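Plant cysteine oxidase 2 (Arabidopsis thaliana, PDB 7CXZ) catalyses the iron-dependent oxidation of N-terminal cysteines by dioxygen to the sulfinic acid, which marks group VII ethylene response factors for degradation by the N-end rule pathway. Local coordinates at residues P135-S138 / S139-L143; V213-E216 / E217-E220. All blocks are in the same frame, centred on the assembly; numbering follows the deposited sequence.

Interaction 1: P135-S138 / S139-L143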
ATOM      1  N   PRO A 135     -24.744   6.982   6.987  1.00 15.68           N
ATOM      2  CA  PRO A 135     -24.701   7.699   8.267  1.00 16.84           C
ATOM      3  C   PRO A 135     -23.444   7.373   9.065  1.00 17.00           C
ATOM      4  O   PRO A 135     -22.840   6.306   8.930  1.00 16.19           O
ATOM      5  CB  PRO A 135     -25.958   7.199   9.000  1.00 19.23           C
ATOM      6  CG  PRO A 135     -26.842   6.600   7.929  1.00 20.44           C
ATOM      7  CD  PRO A 135     -25.893   6.058   6.892  1.00 16.24           C
ATOM      8  N   GLN A 136     -23.077   8.294   9.947  1.00 19.16           N
ATOM      9  CA  GLN A 136     -21.889   8.124  10.770  1.00 19.65           C
ATOM     10  C   GLN A 136     -22.248   8.268  12.241  1.00 23.46           C
ATOM     11  O   GLN A 136     -23.086   9.108  12.587  1.00 26.15           O
ATOM     12  CB  GLN A 136     -20.825   9.166  10.424  1.00 19.07           C
ATOM     13  CG  GLN A 136     -20.374   9.135   9.000  1.00 17.84           C
ATOM     14  CD  GLN A 136     -19.386  10.212   8.707  1.00 23.03           C
ATOM     15  OE1 GLN A 136     -18.372  10.346   9.396  1.00 26.18           O
ATOM     16  NE2 GLN A 136     -19.673  11.010   7.696  1.00 31.33           N
ATOM     17  N   PRO A 137     -21.613   7.496  13.128  1.00 19.86           N
ATOM     18  CA  PRO A 137     -21.810   7.742  14.569  1.00 23.74           C
ATOM     19  C   PRO A 137     -21.122   9.004  15.038  1.00 27.42           C
ATOM     20  O   PRO A 137     -21.548   9.615  16.026  1.00 28.07           O
ATOM     21  CB  PRO A 137     -21.202   6.505  15.237  1.00 23.59           C
ATOM     22  CG  PRO A 137     -20.367   5.827  14.191  1.00 27.11           C
ATOM     23  CD  PRO A 137     -20.602   6.460  12.857  1.00 22.84           C
ATOM     24  N   SER A 138     -20.052   9.405  14.364  1.00 24.11           N
ATOM     25  CA  SER A 138     -19.333  10.623  14.694  1.00 24.80           C
ATOM     26  C   SER A 138     -18.577  11.047  13.449  1.00 26.12           C
ATOM     27  O   SER A 138     -18.400  10.257  12.524  1.00 21.01           O
ATOM     28  CB  SER A 138     -18.382  10.418  15.874  1.00 26.66           C
ATOM     29  OG  SER A 138     -17.562   9.283  15.659  1.00 31.38           O
ATOM     30  N   SER A 139     -18.148  12.313  13.433  1.00 23.52           N
ATOM     31  CA  SER A 139     -17.519  12.881  12.244  1.00 23.93           C
ATOM     32  C   SER A 139     -16.302  12.082  11.782  1.00 18.94           C
ATOM     33  O   SER A 139     -15.975  12.088  10.590  1.00 21.13           O
ATOM     34  CB  SER A 139     -17.113  14.328  12.513  1.00 27.60           C
ATOM     35  OG  SER A 139     -18.079  14.968  13.334  1.00 37.78           O
ATOM     36  N   ASP A 140     -15.618  11.399  12.691  1.00 18.47           N
ATOM     37  CA  ASP A 140     -14.364  10.743  12.337  1.00 19.06           C
ATOM     38  C   ASP A 140     -14.522   9.260  12.045  1.00 21.39           C
ATOM     39  O   ASP A 140     -13.522   8.580  11.765  1.00 16.55           O
ATOM     40  CB  ASP A 140     -13.335  10.962  13.455  1.00 21.82           C
ATOM     41  CG  ASP A 140     -13.723  10.295  14.777  1.00 25.64           C
ATOM     42  OD1 ASP A 140     -14.787   9.640  14.885  1.00 24.86           O
ATOM     43  OD2 ASP A 140     -12.936  10.435  15.743  1.00 29.53           O
ATOM     44  N   THR A 141     -15.743   8.731  12.097  1.00 15.71           N
ATOM     45  CA  THR A 141     -15.983   7.302  11.950  1.00 14.61           C
ATOM     46  C   THR A 141     -16.981   7.047  10.827  1.00 15.21           C
ATOM     47  O   THR A 141     -18.049   7.663  10.786  1.00 15.63           O
ATOM     48  CB  THR A 141     -16.479   6.702  13.275  1.00 19.88           C
ATOM     49  OG1 THR A 141     -15.553   7.057  14.319  1.00 19.38           O
ATOM     50  CG2 THR A 141     -16.641   5.199  13.190  1.00 17.21           C
ATOM     51  N   ARG A 142     -16.650   6.097   9.955  1.00 14.29           N
ATOM     52  CA  ARG A 142     -17.396   5.870   8.725  1.00 13.07           C
ATOM     53  C   ARG A 142     -17.563   4.381   8.474  1.00 11.76           C
ATOM     54  O   ARG A 142     -16.696   3.564   8.802  1.00 11.51           O
ATOM     55  CB  ARG A 142     -16.683   6.464   7.509  1.00 12.41           C
ATOM     56  CG  ARG A 142     -16.497   7.957   7.464  1.00 17.71           C
ATOM     57  CD  ARG A 142     -15.782   8.340   6.128  1.00 20.52           C
ATOM     58  NE  ARG A 142     -16.636   8.100   4.959  1.00 32.07           N
ATOM     59  CZ  ARG A 142     -16.288   8.299   3.680  1.00 31.18           C
ATOM     60  NH1 ARG A 142     -15.083   8.760   3.361  1.00 28.71           N
ATOM     61  NH2 ARG A 142     -17.171   8.049   2.709  1.00 30.31           N
ATOM     62  N   LEU A 143     -18.679   4.032   7.837  1.00  9.59           N
ATOM     63  CA  LEU A 143     -18.970   2.647   7.510  1.00  8.57           C
ATOM     64  C   LEU A 143     -18.187   2.210   6.279  1.00 10.59           C
ATOM     65  O   LEU A 143     -18.121   2.942   5.285  1.00 11.42           O
ATOM     66  CB  LEU A 143     -20.469   2.485   7.249  1.00 12.61           C
ATOM     67  CG  LEU A 143     -20.940   1.074   6.941  1.00 11.69           C
ATOM     68  CD1 LEU A 143     -20.763   0.148   8.153  1.00 12.66           C
ATOM     69  CD2 LEU A 143     -22.404   1.089   6.480  1.00 14.40           C
TER
HETATM   70  O   HOH W   1     -20.659   6.055   7.256  1.00 14.00           O
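Ser138 and Thr141 are the ends of a type I beta turn, which leads into strand 141-153 of this cupin-family enzyme. Its closing bond runs from Thr141 N to Ser138 O, 3.1 Å long and nearly straight at 168°. Further from the turn, a water joins the two arms: it lies 2.8 Å from Pro135 O and accepts from Leu143 N.

Among the side chains, Asp140 is the hub. Its CG sits between its own backbone N and carbonyl carbon (chi1 65°), which brings OD1 back within reach of Ser138 OG. Ser138 OG donates to Asp140 OD1 at 2.9 Å, nearly in line with the C-O bond, and Thr141 OG1 donates to the same oxygen from the opposite face of the carboxylate. Lys226, on strand 222-228, adds a salt bridge to OD1, thereby tying the turn to the neighbouring strand. Were this aspartate an alanine, both hydroxyls would probably lose their shared acceptor and Lys226 this counter-charge. Beside this polar cluster, the side chains of Pro137 and Thr141 cross at about a right angle, with Pro137 CG 3.9 Å from the methyl CG2 of Thr141.

Interaction 2: V213-E216 / E217-E220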
ATOM      1  N   VAL A 213     -29.261  -0.176   8.251  1.00 12.29           N
ATOM      2  CA  VAL A 213     -29.799  -1.504   8.511  1.00 12.96           C
ATOM      3  C   VAL A 213     -29.023  -2.487   7.660  1.00 13.60           C
ATOM      4  O   VAL A 213     -29.046  -2.386   6.426  1.00 12.94           O
ATOM      5  CB  VAL A 213     -31.298  -1.595   8.192  1.00 11.84           C
ATOM      6  CG1 VAL A 213     -31.774  -3.034   8.329  1.00 13.18           C
ATOM      7  CG2 VAL A 213     -32.078  -0.662   9.131  1.00 13.33           C
ATOM      8  N   VAL A 214     -28.368  -3.450   8.309  1.00 12.15           N
ATOM      9  CA  VAL A 214     -27.615  -4.490   7.623  1.00 13.04           C
ATOM     10  C   VAL A 214     -28.139  -5.841   8.089  1.00 14.40           C
ATOM     11  O   VAL A 214     -28.221  -6.086   9.295  1.00 14.48           O
ATOM     12  CB  VAL A 214     -26.105  -4.357   7.899  1.00 12.88           C
ATOM     13  CG1 VAL A 214     -25.361  -5.574   7.335  1.00 13.95           C
ATOM     14  CG2 VAL A 214     -25.581  -3.085   7.268  1.00 13.41           C
ATOM     15  N   ALA A 215     -28.473  -6.716   7.135  1.00 12.64           N
ATOM     16  CA  ALA A 215     -28.933  -8.068   7.445  1.00 13.17           C
ATOM     17  C   ALA A 215     -27.900  -8.854   8.247  1.00 16.61           C
ATOM     18  O   ALA A 215     -26.689  -8.693   8.078  1.00 15.84           O
ATOM     19  CB  ALA A 215     -29.258  -8.830   6.157  1.00 16.10           C
ATOM     20  N   GLU A 216     -28.400  -9.751   9.102  1.00 15.43           N
ATOM     21  CA  GLU A 216     -27.538 -10.467  10.042  1.00 14.61           C
ATOM     22  C   GLU A 216     -26.365 -11.134   9.339  1.00 15.70           C
ATOM     23  O   GLU A 216     -25.218 -11.002   9.773  1.00 16.68           O
ATOM     24  CB  GLU A 216     -28.346 -11.513  10.815  1.00 17.71           C
ATOM     25  CG  GLU A 216     -29.112 -10.952  11.994  1.00 23.87           C
ATOM     26  CD  GLU A 216     -28.220 -10.295  13.031  1.00 23.91           C
ATOM     27  OE1 GLU A 216     -27.336 -10.973  13.589  1.00 32.81           O
ATOM     28  OE2 GLU A 216     -28.390  -9.085  13.273  1.00 26.07           O
ATOM     29  N   GLU A 217     -26.631 -11.867   8.254  1.00 15.63           N
ATOM     30  CA  GLU A 217     -25.557 -12.634   7.631  1.00 18.76           C
ATOM     31  C   GLU A 217     -24.590 -11.771   6.840  1.00 22.75           C
ATOM     32  O   GLU A 217     -23.570 -12.295   6.374  1.00 20.66           O
ATOM     33  CB  GLU A 217     -26.118 -13.712   6.712  1.00 22.83           C
ATOM     34  CG  GLU A 217     -26.910 -13.191   5.541  1.00 27.92           C
ATOM     35  CD  GLU A 217     -27.539 -14.322   4.718  1.00 43.56           C
ATOM     36  OE1 GLU A 217     -27.744 -14.110   3.497  1.00 41.87           O
ATOM     37  OE2 GLU A 217     -27.815 -15.413   5.287  1.00 43.45           O
ATOM     38  N   GLU A 218     -24.882 -10.480   6.664  1.00 16.97           N
ATOM     39  CA  GLU A 218     -23.972  -9.570   5.978  1.00 16.90           C
ATOM     40  C   GLU A 218     -23.136  -8.742   6.933  1.00 16.62           C
ATOM     41  O   GLU A 218     -22.200  -8.074   6.481  1.00 15.07           O
ATOM     42  CB  GLU A 218     -24.747  -8.618   5.046  1.00 16.24           C
ATOM     43  CG  GLU A 218     -25.611  -9.300   4.009  1.00 22.78           C
ATOM     44  CD  GLU A 218     -24.797  -9.939   2.900  1.00 32.81           C
ATOM     45  OE1 GLU A 218     -23.876  -9.275   2.384  1.00 37.38           O
ATOM     46  OE2 GLU A 218     -25.084 -11.097   2.533  1.00 37.78           O
ATOM     47  N   LYS A 219     -23.435  -8.761   8.235  1.00 12.67           N
ATOM     48  CA  LYS A 219     -22.788  -7.849   9.171  1.00 11.53           C
ATOM     49  C   LYS A 219     -21.283  -8.085   9.249  1.00 15.29           C
ATOM     50  O   LYS A 219     -20.511  -7.134   9.401  1.00 16.46           O
ATOM     51  CB  LYS A 219     -23.421  -7.990  10.562  1.00 16.66           C
ATOM     52  CG  LYS A 219     -24.817  -7.377  10.640  1.00 18.77           C
ATOM     53  CD  LYS A 219     -25.297  -7.393  12.064  1.00 18.01           C
ATOM     54  CE  LYS A 219     -26.603  -6.663  12.213  1.00 20.45           C
ATOM     55  NZ  LYS A 219     -27.165  -7.003  13.563  1.00 20.46           N
ATOM     56  N   GLU A 220     -20.850  -9.339   9.143  1.00 19.39           N
ATOM     57  CA  GLU A 220     -19.418  -9.614   9.217  1.00 20.43           C
ATOM     58  C   GLU A 220     -18.664  -9.057   8.018  1.00 18.02           C
ATOM     59  O   GLU A 220     -17.428  -8.974   8.068  1.00 20.07           O
ATOM     60  CB  GLU A 220     -19.173 -11.116   9.331  1.00 20.84           C
ATOM     61  CG  GLU A 220     -19.537 -11.893   8.089  1.00 27.46           C
TER
HETATM   62  O   HOH W   2     -22.499 -11.676   9.598  1.00 22.92           O
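The side chains of Glu216 and Lys219 cross at a slant, three residues apart, joined by a salt bridge on the protein surface. Glu216 OE2 lies 2.4 Å from Lys219 NZ, very short for such a pair, so the ion pair is plain but its exact length is doubtful. The two side chains reach each other by different routes: Lys219 runs extended beyond CG, whereas Glu216 folds back at chi2 (-60°), which brings its carboxylate round to the ammonium group.

The aliphatic part of Lys219 lies against the preceding residues. Lys219 CG packs on Val214 CG1 at 3.8 Å, and Lys219 CE stands 3.4 Å from Val214 O. With CG1 anti to the backbone N of Val214 (chi1 172°), that methyl also reaches Glu218 CB at 3.9 Å. Phe204, from a loop of the same chain, touches both Val214 and Lys219.

The backbone sets these groups in place. Residues 217-220 turn with helix-like phi and psi, and the turning chain is held by Glu218 N to Ala215 O at 2.9 Å and by a longer bond from Lys219 N to Glu216 O, 3.3 Å. Both span three residues. A water donates to Glu216 O and accepts from Glu220 N, carrying the turn one residue further.

Glu216, Glu217, Glu218 and Glu220 flank Lys219 in sequence, so its positive charge probably offsets part of a locally acidic run, with Glu216 as its direct partner.

Followed from the N terminus, interaction 1 comes first: it closes the connection between strands 122-130 and 141-153, which are neighbours in the antiparallel sheet of the cupin-type fold. The chain later forms strand 198-203, and interaction 2 then shapes the loop that returns it to strand 222-228. The two contacts are therefore in series, neither nested nor crossed. The centres of interactions 1 and 2 are about 18 Å apart and their nearest atoms about 5 Å, without touching. Strand 222-228 lies between 141-153 and 198-203 in the sheet, so it links the regions. Phe204 gives a second link, touching Leu143 as well as Val214 and Lys219. Both contacts lie away from the iron site.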